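Local structure of tartrate dehydrogenase/decarboxylase (Pseudomonas putida, 3FLK) at residues A[186-191]-A[220-225]; A[128-133]-A[239-244]; A[174-179]-A[209-214]. The protein oxidises (+)-tartrate to oxaloglycolate with NAD(+), converts meso-tartrate to D-glycerate and oxidatively decarboxylates D-malate to pyruvate. The protein carries 1 engineered substitution. One frame throughout, in Å; residues are numbered along the deposited sequence.

Interaction 1. Residues A[186-191]-A[220-225]; sequences HVTSAT and DKQHID. With MG (magnesium ion), chain I; NAI (1,4-dihydronicotinamide adenine dinucleotide), chain N.
Asp220 turns its carboxylate back over the neighbouring strand, where OD2 meets both Thr188 and His186. CG of Asp220 stands between the backbone N and the carbonyl carbon (chi1 73°), and Thr188 OG1 donates to the syn lone pair of OD2 at 2.9 Å. The His186 ring brings CE1 to 3.0 Å from Asp220 OD2, edge-on, its plane 24° from that of the carboxylate; a water joins His186 NE2 to Asp220 OD1. The strands that carry them run parallel, 186-191 beside 220-223, paired from Asp220 N to Val187 O through Ser189 N to Asp220 O (2.8 Å) and on to Thr191 N with Gln222 O. Thr191 lays CG2 against the Gln222 carbonyl, 3.4 Å from its O, while its OG1 bonds to Asp204. The last bridge pairs Thr191 with His223, the N-cap residue of helix 224-233, whose CD2 lies 3.3 Å from O2N of the dinucleotide and whose NE2 bonds to Asp86 of the second subunit. Two residues on, Asp225 OD2 binds magnesium at 2.0 Å, together with Asp249 of the second subunit. The pairing thus delivers a cofactor contact and a metal ligand to a site shared between subunits.

Interaction 2. Residues A[128-133]-A[239-244]; sequences IDFVVV and DVVVAS
Val131 lays its CG1 alongside Val240, 3.8 Å from CG2, both valines on one face of the sheet. CG1 sits between the backbone N and the carbonyl carbon (chi1 57°), which also brings it close to the Asp239 carbonyl oxygen. Val133, two residues further along the same face, crosses Val240 from the other side of its fork: Val133 CG2 is 4.0 Å from Val240 CG1, so each methyl of Val240 has its own valine partner. On the opposite face Phe130 and Val241 meet more loosely, Phe130 CD1 lying 4.2 Å from Val241 CG2 at an oblique angle to the ring. Phe130 CB is the closer part of that residue, 3.2 Å from Asp239 O, while the ring leads away to meet that of Phe231.

The backbones hold this packing in register as parallel strands. Val131 takes part twice, its N bonding to Asp239 O and its O accepting from Val241 N at 2.8 Å in a nearly straight bond (N-H...O 176°). Val133 repeats the pattern, with N on Val241 O at 2.7 Å and O receiving Ala243 N. At the start of the pair a water lies within hydrogen-bonding distance of both Asp129 O and Asp239 OD1, and Asp239 OD2 forms a salt bridge with Arg182.

Strand 129-135 has strand 105-111 along its other edge, and strand 240-243 is bordered by 186-191, placing the contact inside the large mixed sheet. Helix 165-181 packs over the face bearing Val131, Val133 and Val242, through Leu178, Ile171 and Ala175. After Ala243 the chain enters helix 245-258, with Ser244 at the N-cap position, its OG bonded to Glu140 and only weakly to Phe247 N.

Interaction 3. Residues A[174-179]-A[209-214]; sequences YAFDLA and AMAAHY
Tyr214 reaches from the turn at the end of helix 199-211 across to helix 165-181, and its side chain meets Phe176 almost from its root. CB of Tyr214 lies 4.0 Å from Phe176 CD1, and CG is about as close to the same atom. A chi1 of -63° sets CG anti to the carbonyl carbon, on the side of Phe176; CD2 lies near both CB and CD1 of Phe176, and CE2 comes to 3.5 Å from Phe176 CB. That CB stands over the centre of the tyrosine ring in a CH-pi contact. The two rings are set obliquely, their planes 32° apart. On the other rim of the tyrosine, CE1 passes 3.3 Å from Asp177 OD1, and at the tip OH donates to that oxygen at 2.6 Å. The hydroxyl approaches from above the carboxylate, 52° out of its plane, although OD1 lies at the edge of the tyrosine ring. Asp177 OD2 has a salt bridge to Lys173. An alanine in place of Tyr214 would probably leave Asp177 OD1 without its hydroxyl partner and open a gap over Phe176 CB.

Phe176 carries the rest of the contact with its own ring. CZ is 3.7 Å from Ala211 CB, while CD2 approaches CG of Met210, a selenomethionine, at 3.9 Å. A type I turn from Ala211 to Tyr214 brings the tyrosine round to this side. The contact thus joins the C-terminal parts of two helices: 165-181 rests through Ala175 and Ala179 on strand 240-243 and through Leu178 on strand 129-135, while Val217, leading into strand 218-223, touches Phe176 and Ala179.

In the fold
From the N terminus, strand 129-135 comes first, and its pairing with 240-243 in interaction 2 closes the longest of the three loops. Both other contacts nest inside that loop. Helix 165-181 follows, then strand 186-191, helix 199-211 and strand 218-223, so interactions 3 and 1 cross: their segments alternate along the chain. Interaction 1 closes the beta-alpha-beta unit around helix 199-211, and interaction 3 ties that helix's end back to helix 165-181. Strands 186-191 and 240-243 are neighbours, which places interactions 1 and 2 in one sheet. Ala175 touches Val242, and Ala179 touches Val187, seating interaction 3 on that sheet.

Interaction 1. Residues A[186-191]-A[220-225]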
loop_
_atom_site.group_PDB
_atom_site.type_symbol
_atom_site.label_atom_id
_atom_site.label_comp_id
_atom_site.label_asym_id
_atom_site.label_seq_id
_atom_site.Cartn_x
_atom_site.Cartn_y
_atom_site.Cartn_z
ATOM N N HIS A 186 -2.133 -7.513 21.015
ATOM C CA HIS A 186 -1.699 -8.054 19.731
ATOM C C HIS A 186 -1.054 -6.982 18.851
ATOM O O HIS A 186 -1.628 -5.909 18.646
ATOM C CB HIS A 186 -2.884 -8.726 19.023
ATOM C CG HIS A 186 -2.602 -9.141 17.611
ATOM N ND1 HIS A 186 -1.510 -9.905 17.262
ATOM C CD2 HIS A 186 -3.285 -8.916 16.464
ATOM C CE1 HIS A 186 -1.525 -10.123 15.960
ATOM N NE2 HIS A 186 -2.592 -9.532 15.452
ATOM N N VAL A 187 0.145 -7.282 18.350
ATOM C CA VAL A 187 0.883 -6.383 17.458
ATOM C C VAL A 187 1.100 -7.043 16.099
ATOM O O VAL A 187 1.597 -8.168 16.022
ATOM C CB VAL A 187 2.267 -5.974 18.047
ATOM C CG1 VAL A 187 3.116 -5.233 17.013
ATOM C CG2 VAL A 187 2.104 -5.119 19.279
ATOM N N THR A 188 0.721 -6.336 15.035
ATOM C CA THR A 188 1.083 -6.731 13.676
ATOM C C THR A 188 2.169 -5.789 13.167
ATOM O O THR A 188 2.018 -4.569 13.223
ATOM C CB THR A 188 -0.133 -6.707 12.716
ATOM O OG1 THR A 188 -1.143 -7.592 13.206
ATOM C CG2 THR A 188 0.266 -7.144 11.307
ATOM N N SER A 189 3.270 -6.368 12.699
ATOM C CA SER A 189 4.372 -5.599 12.142
ATOM C C SER A 189 4.306 -5.623 10.618
ATOM O O SER A 189 4.289 -6.695 10.013
ATOM C CB SER A 189 5.710 -6.171 12.623
ATOM O OG SER A 189 6.787 -5.344 12.212
ATOM N N ALA A 190 4.253 -4.441 10.006
ATOM C CA ALA A 190 4.312 -4.333 8.550
ATOM C C ALA A 190 5.753 -4.503 8.085
ATOM O O ALA A 190 6.658 -3.835 8.589
ATOM C CB ALA A 190 3.751 -2.993 8.079
ATOM N N THR A 191 5.960 -5.399 7.126
ATOM C CA THR A 191 7.300 -5.661 6.606
ATOM C C THR A 191 7.322 -5.868 5.083
ATOM O O THR A 191 6.278 -5.882 4.435
ATOM C CB THR A 191 7.976 -6.856 7.359
ATOM O OG1 THR A 191 9.365 -6.928 7.011
ATOM C CG2 THR A 191 7.303 -8.180 7.035
ATOM N N ASP A 220 2.645 -10.864 15.126
ATOM C CA ASP A 220 2.893 -11.447 13.811
ATOM C C ASP A 220 3.466 -10.401 12.854
ATOM O O ASP A 220 3.305 -9.194 13.064
ATOM C CB ASP A 220 1.618 -12.085 13.239
ATOM C CG ASP A 220 0.588 -11.060 12.778
ATOM O OD1 ASP A 220 0.078 -11.201 11.646
ATOM O OD2 ASP A 220 0.282 -10.118 13.536
ATOM N N LYS A 221 4.157 -10.870 11.821
ATOM C CA LYS A 221 4.637 -9.985 10.769
ATOM C C LYS A 221 3.991 -10.357 9.441
ATOM O O LYS A 221 3.732 -11.532 9.164
ATOM C CB LYS A 221 6.170 -9.982 10.681
ATOM C CG LYS A 221 6.795 -11.293 10.244
ATOM C CD LYS A 221 8.313 -11.203 10.242
ATOM C CE LYS A 221 8.919 -12.404 9.545
ATOM N NZ LYS A 221 10.402 -12.334 9.527
ATOM N N GLN A 222 3.703 -9.340 8.639
ATOM C CA GLN A 222 3.055 -9.539 7.356
ATOM C C GLN A 222 3.717 -8.649 6.322
ATOM O O GLN A 222 3.969 -7.467 6.583
ATOM C CB GLN A 222 1.555 -9.229 7.451
ATOM C CG GLN A 222 0.772 -10.179 8.357
ATOM C CD GLN A 222 -0.723 -9.910 8.380
ATOM O OE1 GLN A 222 -1.388 -10.150 9.389
ATOM N NE2 GLN A 222 -1.261 -9.417 7.268
ATOM N N HIS A 223 4.018 -9.225 5.161
ATOM C CA HIS A 223 4.508 -8.441 4.040
ATOM C C HIS A 223 3.442 -7.411 3.674
ATOM O O HIS A 223 2.246 -7.698 3.748
ATOM C CB HIS A 223 4.843 -9.331 2.841
ATOM C CG HIS A 223 6.021 -10.233 3.063
ATOM N ND1 HIS A 223 7.261 -9.764 3.442
ATOM C CD2 HIS A 223 6.151 -11.575 2.937
ATOM C CE1 HIS A 223 8.101 -10.778 3.552
ATOM N NE2 HIS A 223 7.453 -11.889 3.247
ATOM N N ILE A 224 3.884 -6.217 3.294
ATOM C CA ILE A 224 2.985 -5.082 3.077
ATOM C C ILE A 224 1.889 -5.362 2.041
ATOM O O ILE A 224 0.755 -4.919 2.213
ATOM C CB ILE A 224 3.766 -3.756 2.778
ATOM C CG1 ILE A 224 2.824 -2.539 2.757
ATOM C CG2 ILE A 224 4.583 -3.855 1.483
ATOM C CD1 ILE A 224 2.221 -2.178 4.115
ATOM N N ASP A 225 2.217 -6.112 0.990
ATOM C CA ASP A 225 1.238 -6.417 -0.054
ATOM C C ASP A 225 0.046 -7.223 0.476
ATOM O O ASP A 225 -1.105 -6.830 0.270
ATOM C CB ASP A 225 1.885 -7.057 -1.295
ATOM C CG ASP A 225 2.599 -8.375 -1.002
ATOM O OD1 ASP A 225 2.843 -8.712 0.176
ATOM O OD2 ASP A 225 2.926 -9.080 -1.979
HETATM MG MG MG I . 3.316 -9.392 -3.961
HETATM P PA NAI N . 1.327 -15.548 0.097
HETATM O O1A NAI N . 0.846 -15.017 -1.199
HETATM O O2A NAI N . 2.098 -16.795 -0.094
HETATM O O5B NAI N . 0.080 -15.844 1.067
HETATM C C5B NAI N . -0.678 -14.812 1.657
HETATM C C4B NAI N . -2.043 -15.333 2.103
HETATM O O4B NAI N . -2.859 -15.621 0.983
HETATM C C3B NAI N . -1.928 -16.617 2.911
HETATM O O3B NAI N . -2.834 -16.548 3.986
HETATM C C2B NAI N . -2.320 -17.709 1.936
HETATM O O2B NAI N . -2.967 -18.795 2.561
HETATM C C1B NAI N . -3.219 -16.991 0.941
HETATM N N9A NAI N . -3.019 -17.529 -0.414
HETATM C C8A NAI N . -1.941 -17.316 -1.236
HETATM N N7A NAI N . -2.145 -17.981 -2.393
HETATM C C5A NAI N . -3.333 -18.611 -2.326
HETATM C C6A NAI N . -4.014 -19.420 -3.228
HETATM N N6A NAI N . -3.516 -19.646 -4.441
HETATM N N1A NAI N . -5.246 -19.935 -2.874
HETATM C C2A NAI N . -5.795 -19.654 -1.636
HETATM N N3A NAI N . -5.108 -18.850 -0.745
HETATM C C4A NAI N . -3.899 -18.335 -1.086
HETATM O O3 NAI N . 2.196 -14.375 0.771
HETATM P PN NAI N . 2.982 -14.430 2.173
HETATM O O1N NAI N . 2.269 -15.324 3.112
HETATM O O2N NAI N . 3.231 -13.022 2.546
HETATM O O5D NAI N . 4.400 -15.071 1.763
HETATM C C5D NAI N . 4.683 -16.446 1.920
HETATM C C4D NAI N . 5.999 -16.777 1.221
HETATM O O4D NAI N . 5.877 -16.594 -0.178
HETATM C C3D NAI N . 7.141 -15.883 1.678
HETATM O O3D NAI N . 8.292 -16.682 1.822
HETATM C C2D NAI N . 7.321 -14.897 0.537
HETATM O O2D NAI N . 8.650 -14.443 0.444
HETATM C C1D NAI N . 6.889 -15.726 -0.664
HETATM N N1N NAI N . 6.360 -14.962 -1.816
HETATM C C2N NAI N . 6.797 -15.303 -3.069
HETATM C C3N NAI N . 6.322 -14.633 -4.195
HETATM C C7N NAI N . 6.645 -15.168 -5.559
HETATM O O7N NAI N . 7.149 -16.478 -5.677
HETATM N N7N NAI N . 6.447 -14.400 -6.634
HETATM C C4N NAI N . 5.385 -13.610 -4.036
HETATM C C5N NAI N . 4.939 -13.271 -2.757
HETATM C C6N NAI N . 5.432 -13.959 -1.649
HETATM O O HOH W 1 -3.034 -10.493 12.403
HETATM O O HOH W 2 2.462 -11.243 -3.973
HETATM O O HOH W 3 1.701 -8.515 -4.998
#

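Interaction 2. Residues A[128-133]-A[239-244]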
loop_
_atom_site.group_PDB
_atom_site.type_symbol
_atom_site.label_atom_id
_atom_site.label_comp_id
_atom_site.label_asym_id
_atom_site.label_seq_id
_atom_site.Cartn_x
_atom_site.Cartn_y
_atom_site.Cartn_z
ATOM N N ILE A 128 -13.880 -3.368 12.437
ATOM C CA ILE A 128 -12.808 -2.426 12.108
ATOM C C ILE A 128 -12.548 -1.502 13.295
ATOM O O ILE A 128 -13.220 -0.486 13.467
ATOM C CB ILE A 128 -13.105 -1.615 10.812
ATOM C CG1 ILE A 128 -13.476 -2.548 9.650
ATOM C CG2 ILE A 128 -11.901 -0.747 10.433
ATOM C CD1 ILE A 128 -14.063 -1.845 8.427
ATOM N N ASP A 129 -11.580 -1.884 14.125
ATOM C CA ASP A 129 -11.201 -1.103 15.297
ATOM C C ASP A 129 -9.746 -1.387 15.651
ATOM O O ASP A 129 -9.445 -2.295 16.431
ATOM C CB ASP A 129 -12.123 -1.413 16.484
ATOM C CG ASP A 129 -12.155 -0.293 17.523
ATOM O OD1 ASP A 129 -11.263 0.587 17.517
ATOM O OD2 ASP A 129 -13.089 -0.296 18.357
ATOM N N PHE A 130 -8.843 -0.614 15.056
ATOM C CA PHE A 130 -7.417 -0.780 15.315
ATOM C C PHE A 130 -6.651 0.540 15.285
ATOM O O PHE A 130 -7.218 1.593 14.977
ATOM C CB PHE A 130 -6.794 -1.841 14.384
ATOM C CG PHE A 130 -6.892 -1.520 12.915
ATOM C CD1 PHE A 130 -5.908 -0.762 12.286
ATOM C CD2 PHE A 130 -7.948 -2.012 12.152
ATOM C CE1 PHE A 130 -5.987 -0.476 10.926
ATOM C CE2 PHE A 130 -8.038 -1.735 10.788
ATOM C CZ PHE A 130 -7.053 -0.963 10.175
ATOM N N VAL A 131 -5.368 0.478 15.629
ATOM C CA VAL A 131 -4.521 1.660 15.655
ATOM C C VAL A 131 -3.221 1.420 14.880
ATOM O O VAL A 131 -2.532 0.414 15.083
ATOM C CB VAL A 131 -4.265 2.159 17.113
ATOM C CG1 VAL A 131 -3.631 1.072 17.979
ATOM C CG2 VAL A 131 -3.421 3.431 17.130
ATOM N N VAL A 132 -2.918 2.341 13.971
ATOM C CA VAL A 132 -1.652 2.324 13.251
ATOM C C VAL A 132 -0.632 3.151 14.027
ATOM O O VAL A 132 -0.876 4.314 14.350
ATOM C CB VAL A 132 -1.806 2.855 11.804
ATOM C CG1 VAL A 132 -0.448 2.952 11.100
ATOM C CG2 VAL A 132 -2.764 1.969 11.014
ATOM N N VAL A 133 0.495 2.520 14.347
ATOM C CA VAL A 133 1.618 3.175 15.001
ATOM C C VAL A 133 2.705 3.316 13.937
ATOM O O VAL A 133 3.331 2.331 13.534
ATOM C CB VAL A 133 2.124 2.363 16.227
ATOM C CG1 VAL A 133 3.313 3.050 16.889
ATOM C CG2 VAL A 133 0.997 2.162 17.244
ATOM N N ASP A 239 -5.302 -5.138 15.763
ATOM C CA ASP A 239 -5.487 -4.262 16.917
ATOM C C ASP A 239 -4.445 -3.149 16.938
ATOM O O ASP A 239 -4.794 -1.970 16.877
ATOM C CB ASP A 239 -5.453 -5.049 18.228
ATOM C CG ASP A 239 -5.982 -4.239 19.400
ATOM O OD1 ASP A 239 -7.176 -3.866 19.381
ATOM O OD2 ASP A 239 -5.205 -3.963 20.335
ATOM N N VAL A 240 -3.172 -3.524 17.051
ATOM C CA VAL A 240 -2.071 -2.567 16.930
ATOM C C VAL A 240 -1.241 -2.948 15.707
ATOM O O VAL A 240 -0.759 -4.078 15.607
ATOM C CB VAL A 240 -1.178 -2.529 18.198
ATOM C CG1 VAL A 240 0.022 -1.604 18.002
ATOM C CG2 VAL A 240 -1.984 -2.088 19.414
ATOM N N VAL A 241 -1.106 -2.010 14.773
ATOM C CA VAL A 241 -0.302 -2.220 13.571
ATOM C C VAL A 241 0.880 -1.253 13.585
ATOM O O VAL A 241 0.698 -0.034 13.548
ATOM C CB VAL A 241 -1.134 -2.062 12.267
ATOM C CG1 VAL A 241 -0.291 -2.395 11.039
ATOM C CG2 VAL A 241 -2.376 -2.951 12.305
ATOM N N VAL A 242 2.088 -1.805 13.660
ATOM C CA VAL A 242 3.306 -1.001 13.687
ATOM C C VAL A 242 4.000 -1.062 12.322
ATOM O O VAL A 242 4.098 -2.128 11.707
ATOM C CB VAL A 242 4.250 -1.400 14.870
ATOM C CG1 VAL A 242 4.773 -2.835 14.727
ATOM C CG2 VAL A 242 5.396 -0.396 15.033
ATOM N N ALA A 243 4.457 0.093 11.848
ATOM C CA ALA A 243 4.966 0.215 10.483
ATOM C C ALA A 243 5.984 1.339 10.335
ATOM O O ALA A 243 6.030 2.263 11.150
ATOM C CB ALA A 243 3.802 0.419 9.505
ATOM N N SER A 244 6.797 1.244 9.283
ATOM C CA SER A 244 7.743 2.295 8.904
ATOM C C SER A 244 7.004 3.540 8.399
ATOM O O SER A 244 5.780 3.520 8.238
ATOM C CB SER A 244 8.665 1.780 7.799
ATOM O OG SER A 244 7.922 1.573 6.606
HETATM O O HOH W 4 -9.411 -4.589 17.819
#

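Interaction 3. Residues A[174-179]-A[209-214]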
loop_
_atom_site.group_PDB
_atom_site.type_symbol
_atom_site.label_atom_id
_atom_site.label_comp_id
_atom_site.label_asym_id
_atom_site.label_seq_id
_atom_site.Cartn_x
_atom_site.Cartn_y
_atom_site.Cartn_z
ATOM N N TYR A 174 7.068 1.578 21.741
ATOM C CA TYR A 174 5.796 2.277 21.898
ATOM C C TYR A 174 4.617 1.376 21.524
ATOM O O TYR A 174 3.644 1.278 22.277
ATOM C CB TYR A 174 5.763 3.581 21.091
ATOM C CG TYR A 174 4.671 4.524 21.551
ATOM C CD1 TYR A 174 4.931 5.511 22.505
ATOM C CD2 TYR A 174 3.369 4.411 21.058
ATOM C CE1 TYR A 174 3.924 6.375 22.941
ATOM C CE2 TYR A 174 2.357 5.267 21.492
ATOM C CZ TYR A 174 2.642 6.244 22.430
ATOM O OH TYR A 174 1.645 7.096 22.856
ATOM N N ALA A 175 4.728 0.705 20.378
ATOM C CA ALA A 175 3.663 -0.159 19.867
ATOM C C ALA A 175 3.373 -1.352 20.776
ATOM O O ALA A 175 2.211 -1.697 20.996
ATOM C CB ALA A 175 3.990 -0.632 18.461
ATOM N N PHE A 176 4.428 -1.977 21.294
ATOM C CA PHE A 176 4.275 -3.098 22.222
ATOM C C PHE A 176 3.743 -2.656 23.585
ATOM O O PHE A 176 2.914 -3.350 24.175
ATOM C CB PHE A 176 5.582 -3.895 22.358
ATOM C CG PHE A 176 5.761 -4.940 21.292
ATOM C CD1 PHE A 176 5.299 -6.236 21.488
ATOM C CD2 PHE A 176 6.376 -4.625 20.086
ATOM C CE1 PHE A 176 5.447 -7.209 20.499
ATOM C CE2 PHE A 176 6.530 -5.589 19.089
ATOM C CZ PHE A 176 6.067 -6.884 19.299
ATOM N N ASP A 177 4.208 -1.504 24.070
ATOM C CA ASP A 177 3.670 -0.900 25.294
ATOM C C ASP A 177 2.171 -0.614 25.159
ATOM O O ASP A 177 1.401 -0.864 26.088
ATOM C CB ASP A 177 4.414 0.393 25.648
ATOM C CG ASP A 177 5.766 0.141 26.305
ATOM O OD1 ASP A 177 6.029 -0.994 26.752
ATOM O OD2 ASP A 177 6.572 1.091 26.378
ATOM N N LEU A 178 1.773 -0.099 23.994
ATOM C CA LEU A 178 0.371 0.201 23.697
ATOM C C LEU A 178 -0.477 -1.070 23.672
ATOM O O LEU A 178 -1.541 -1.123 24.291
ATOM C CB LEU A 178 0.252 0.965 22.369
ATOM C CG LEU A 178 -1.100 1.568 21.960
ATOM C CD1 LEU A 178 -1.549 2.659 22.918
ATOM C CD2 LEU A 178 -1.014 2.120 20.542
ATOM N N ALA A 179 0.014 -2.091 22.970
ATOM C CA ALA A 179 -0.648 -3.390 22.898
ATOM C C ALA A 179 -0.848 -4.016 24.281
ATOM O O ALA A 179 -1.892 -4.607 24.548
ATOM C CB ALA A 179 0.130 -4.334 22.003
ATOM N N ALA A 209 13.443 -9.048 18.582
ATOM C CA ALA A 209 14.155 -8.657 19.798
ATOM C C ALA A 209 13.249 -7.941 20.801
ATOM O O ALA A 209 13.342 -8.176 22.007
ATOM C CB ALA A 209 15.359 -7.793 19.453
HETATM N N MSE A 210 12.373 -7.071 20.301
HETATM C CA MSE A 210 11.440 -6.357 21.167
HETATM C C MSE A 210 10.325 -7.257 21.692
HETATM O O MSE A 210 9.972 -7.181 22.868
HETATM C CB MSE A 210 10.846 -5.132 20.466
HETATM C CG MSE A 210 9.995 -4.246 21.380
HETATM SE SE MSE A 210 10.991 -3.273 22.758
HETATM C CE MSE A 210 11.400 -4.670 24.029
ATOM N N ALA A 211 9.786 -8.113 20.826
ATOM C CA ALA A 211 8.676 -8.993 21.187
ATOM C C ALA A 211 9.002 -9.947 22.342
ATOM O O ALA A 211 8.097 -10.403 23.049
ATOM C CB ALA A 211 8.208 -9.768 19.979
ATOM N N ALA A 212 10.291 -10.232 22.532
ATOM C CA ALA A 212 10.756 -11.113 23.609
ATOM C C ALA A 212 10.531 -10.521 25.002
ATOM O O ALA A 212 10.370 -11.262 25.973
ATOM C CB ALA A 212 12.228 -11.467 23.409
ATOM N N HIS A 213 10.518 -9.193 25.095
ATOM C CA HIS A 213 10.297 -8.504 26.369
ATOM C C HIS A 213 8.814 -8.375 26.745
ATOM O O HIS A 213 8.481 -7.764 27.762
ATOM C CB HIS A 213 10.941 -7.117 26.349
ATOM C CG HIS A 213 12.437 -7.139 26.262
ATOM N ND1 HIS A 213 13.113 -7.098 25.061
ATOM C CD2 HIS A 213 13.385 -7.178 27.227
ATOM C CE1 HIS A 213 14.414 -7.117 25.290
ATOM N NE2 HIS A 213 14.607 -7.167 26.596
ATOM N N TYR A 214 7.936 -8.945 25.921
ATOM C CA TYR A 214 6.491 -8.844 26.127
ATOM C C TYR A 214 5.808 -10.208 26.033
ATOM O O TYR A 214 5.190 -10.528 25.014
ATOM C CB TYR A 214 5.866 -7.856 25.132
ATOM C CG TYR A 214 6.363 -6.439 25.285
ATOM C CD1 TYR A 214 5.669 -5.514 26.065
ATOM C CD2 TYR A 214 7.532 -6.020 24.650
ATOM C CE1 TYR A 214 6.130 -4.208 26.208
ATOM C CE2 TYR A 214 7.998 -4.723 24.787
ATOM C CZ TYR A 214 7.297 -3.822 25.563
ATOM O OH TYR A 214 7.773 -2.539 25.690
#